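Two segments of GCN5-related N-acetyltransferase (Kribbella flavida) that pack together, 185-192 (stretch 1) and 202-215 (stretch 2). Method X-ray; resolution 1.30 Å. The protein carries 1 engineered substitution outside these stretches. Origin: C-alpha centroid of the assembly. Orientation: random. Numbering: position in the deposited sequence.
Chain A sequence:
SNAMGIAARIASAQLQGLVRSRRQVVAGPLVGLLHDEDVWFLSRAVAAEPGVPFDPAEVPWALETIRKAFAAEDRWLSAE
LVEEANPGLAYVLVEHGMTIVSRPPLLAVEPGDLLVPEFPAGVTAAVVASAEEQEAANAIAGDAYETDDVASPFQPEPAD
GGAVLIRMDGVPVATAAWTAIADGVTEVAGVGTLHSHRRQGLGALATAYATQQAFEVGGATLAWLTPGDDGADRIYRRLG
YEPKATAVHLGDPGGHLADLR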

# COMPACT_ATOMS: atom_id res chain seq x y z
N VAL A 185 8.14 8.82 -3.90
CA VAL A 185 7.65 7.46 -3.86
C VAL A 185 6.13 7.47 -3.86
O VAL A 185 5.49 8.26 -3.17
CB VAL A 185 8.16 6.71 -2.60
CG1 VAL A 185 7.71 5.27 -2.66
CG2 VAL A 185 9.66 6.82 -2.47
N THR A 186 5.57 6.55 -4.65
CA THR A 186 4.14 6.24 -4.65
C THR A 186 3.95 4.73 -4.52
O THR A 186 4.79 3.98 -4.96
CB THR A 186 3.44 6.76 -5.93
OG1 THR A 186 2.01 6.63 -5.77
CG2 THR A 186 3.88 6.02 -7.18
N GLU A 187 2.83 4.33 -3.92
CA GLU A 187 2.34 2.98 -3.93
C GLU A 187 1.23 2.86 -4.95
O GLU A 187 0.29 3.65 -4.91
CB GLU A 187 1.84 2.58 -2.55
CG GLU A 187 1.38 1.12 -2.54
CD GLU A 187 0.68 0.63 -1.29
OE1 GLU A 187 0.51 1.45 -0.38
OE2 GLU A 187 0.31 -0.58 -1.25
N VAL A 188 1.31 1.86 -5.82
CA VAL A 188 0.23 1.52 -6.73
C VAL A 188 -0.58 0.42 -6.05
O VAL A 188 -0.02 -0.58 -5.57
CB VAL A 188 0.75 1.11 -8.11
CG1 VAL A 188 -0.37 0.59 -8.98
CG2 VAL A 188 1.43 2.31 -8.77
N ALA A 189 -1.89 0.61 -5.94
CA ALA A 189 -2.76 -0.28 -5.19
C ALA A 189 -4.16 -0.15 -5.77
O ALA A 189 -4.38 0.48 -6.79
CB ALA A 189 -2.74 0.06 -3.68
N GLY A 190 -5.12 -0.78 -5.15
CA GLY A 190 -6.49 -0.67 -5.62
C GLY A 190 -6.69 -1.27 -7.00
O GLY A 190 -7.57 -0.83 -7.74
N VAL A 191 -5.93 -2.29 -7.36
CA VAL A 191 -6.00 -2.89 -8.66
C VAL A 191 -7.17 -3.86 -8.67
O VAL A 191 -7.33 -4.69 -7.76
CB VAL A 191 -4.70 -3.62 -9.08
CG1 VAL A 191 -4.81 -4.20 -10.50
CG2 VAL A 191 -3.54 -2.66 -9.00
N GLY A 192 -8.02 -3.80 -9.69
CA GLY A 192 -9.04 -4.79 -9.88
C GLY A 192 -9.61 -4.80 -11.26
O GLY A 192 -9.43 -3.89 -12.03
N LEU A 202 -6.28 -7.00 -18.41
CA LEU A 202 -6.76 -5.65 -18.17
C LEU A 202 -6.29 -5.09 -16.83
O LEU A 202 -6.05 -3.89 -16.73
CB LEU A 202 -8.29 -5.58 -18.28
CG LEU A 202 -8.84 -6.06 -19.63
CD1 LEU A 202 -10.36 -6.23 -19.59
CD2 LEU A 202 -8.38 -5.15 -20.76
N GLY A 203 -6.11 -5.95 -15.81
CA GLY A 203 -5.53 -5.51 -14.54
C GLY A 203 -4.11 -5.05 -14.67
O GLY A 203 -3.69 -4.09 -14.06
N ALA A 204 -3.36 -5.75 -15.50
CA ALA A 204 -1.99 -5.36 -15.81
C ALA A 204 -1.95 -4.02 -16.56
O ALA A 204 -1.11 -3.15 -16.27
CB ALA A 204 -1.27 -6.47 -16.60
N LEU A 205 -2.88 -3.82 -17.51
CA LEU A 205 -2.96 -2.51 -18.20
C LEU A 205 -3.23 -1.40 -17.22
O LEU A 205 -2.64 -0.32 -17.28
CB LEU A 205 -4.01 -2.50 -19.31
CG LEU A 205 -3.78 -3.41 -20.50
CD1 LEU A 205 -4.92 -3.15 -21.48
CD2 LEU A 205 -2.43 -3.21 -21.16
N ALA A 206 -4.16 -1.65 -16.30
CA ALA A 206 -4.53 -0.65 -15.31
C ALA A 206 -3.33 -0.28 -14.44
O ALA A 206 -3.03 0.88 -14.18
CB ALA A 206 -5.71 -1.12 -14.47
N THR A 207 -2.64 -1.32 -13.98
CA THR A 207 -1.44 -1.14 -13.14
C THR A 207 -0.40 -0.33 -13.88
O THR A 207 0.16 0.63 -13.34
CB THR A 207 -0.85 -2.49 -12.73
OG1 THR A 207 -1.83 -3.26 -12.03
CG2 THR A 207 0.36 -2.32 -11.84
N ALA A 208 -0.14 -0.67 -15.14
CA ALA A 208 0.87 -0.00 -15.94
C ALA A 208 0.52 1.46 -16.17
O ALA A 208 1.34 2.35 -16.04
CB ALA A 208 1.09 -0.76 -17.25
N TYR A 209 -0.75 1.71 -16.51
CA TYR A 209 -1.19 3.06 -16.82
C TYR A 209 -1.24 3.94 -15.59
O TYR A 209 -0.84 5.09 -15.63
CB TYR A 209 -2.56 3.03 -17.56
CG TYR A 209 -2.98 4.37 -18.10
CD1 TYR A 209 -2.30 4.94 -19.18
CD2 TYR A 209 -4.07 5.04 -17.56
CE1 TYR A 209 -2.69 6.18 -19.63
CE2 TYR A 209 -4.45 6.28 -18.04
CZ TYR A 209 -3.73 6.84 -19.08
OH TYR A 209 -4.12 8.09 -19.59
N ALA A 210 -1.65 3.38 -14.45
CA ALA A 210 -1.62 4.11 -13.18
C ALA A 210 -0.16 4.47 -12.80
O ALA A 210 0.13 5.60 -12.40
CB ALA A 210 -2.25 3.34 -12.04
N THR A 211 0.75 3.50 -12.96
CA THR A 211 2.15 3.75 -12.67
C THR A 211 2.67 4.88 -13.57
O THR A 211 3.36 5.80 -13.13
CB THR A 211 3.01 2.48 -12.84
OG1 THR A 211 2.47 1.44 -12.06
CG2 THR A 211 4.44 2.74 -12.37
N GLN A 212 2.35 4.78 -14.86
CA GLN A 212 2.80 5.77 -15.81
C GLN A 212 2.29 7.15 -15.46
O GLN A 212 3.04 8.12 -15.53
CB GLN A 212 2.31 5.40 -17.20
CG GLN A 212 2.82 6.33 -18.29
CD GLN A 212 2.27 5.95 -19.63
OE1 GLN A 212 1.07 5.95 -19.82
NE2 GLN A 212 3.13 5.52 -20.52
N GLN A 213 1.04 7.28 -15.04
CA GLN A 213 0.54 8.57 -14.64
C GLN A 213 1.17 9.11 -13.35
O GLN A 213 1.46 10.31 -13.24
CB GLN A 213 -1.00 8.52 -14.55
CG GLN A 213 -1.69 8.16 -15.86
CD GLN A 213 -1.17 9.01 -16.99
OE1 GLN A 213 -1.25 10.23 -16.95
NE2 GLN A 213 -0.54 8.36 -17.99
N ALA A 214 1.43 8.23 -12.39
CA ALA A 214 2.12 8.64 -11.19
C ALA A 214 3.48 9.27 -11.54
O ALA A 214 3.87 10.27 -10.95
CB ALA A 214 2.30 7.45 -10.24
N PHE A 215 4.19 8.68 -12.51
CA PHE A 215 5.47 9.23 -12.95
C PHE A 215 5.32 10.49 -13.80
O PHE A 215 6.07 11.46 -13.62
CB PHE A 215 6.20 8.20 -13.78
CG PHE A 215 6.67 6.95 -13.05
CD1 PHE A 215 6.95 6.94 -11.70
CD2 PHE A 215 6.86 5.78 -13.73
CE1 PHE A 215 7.45 5.80 -11.08
CE2 PHE A 215 7.35 4.63 -13.11
CZ PHE A 215 7.65 4.65 -11.80

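Helices that pack on sheets commonly lie roughly along the strands beneath them, and this pair, roughly antiparallel, illustrates how threonines can pack against valines when their hydroxyls are already bonded. Strand 185-192 and helix 202-215 run at 149° to one another, with their axes 7.9 Å apart at closest approach; Val188 CA lies 6.6 Å from Thr211 CA. No hydrogen bond crosses between them, so the contact, which buries 324 Å², rests on van der Waals packing.

The strand offers Thr186, Val188 and Val191 to the helix. The alternation that places Thr186 and Val188 on one face is interrupted at Gly190, whose positive phi (65°) favours glycine, and Val191 again points toward the helix. At one end, the single methyl of Ala214 points toward the strand, and Thr186 CG2 meets Ala214 CB at 3.7 Å. Val188, which loses the most surface, reaches two helical turns: its CG1 lies 4.1 Å from Thr207 CG2, and its CG2 3.6 Å from Thr211 OG1. Val191 CG1 sits 3.5 Å from Thr207 OG1 and 3.7 Å from Gly203 O, the carbonyl of a residue without a side chain.

Hydroxyls can lie beside valines here because they are already hydrogen-bonded. Thr207 and Thr211 both adopt the m rotamer, letting Thr207 OG1 donate to Gly203 O (2.9 Å) and Thr211 OG1 to Thr207 O (2.8 Å). Thr211 OG1 and Thr186 OG1 are also bonded elsewhere in the structure.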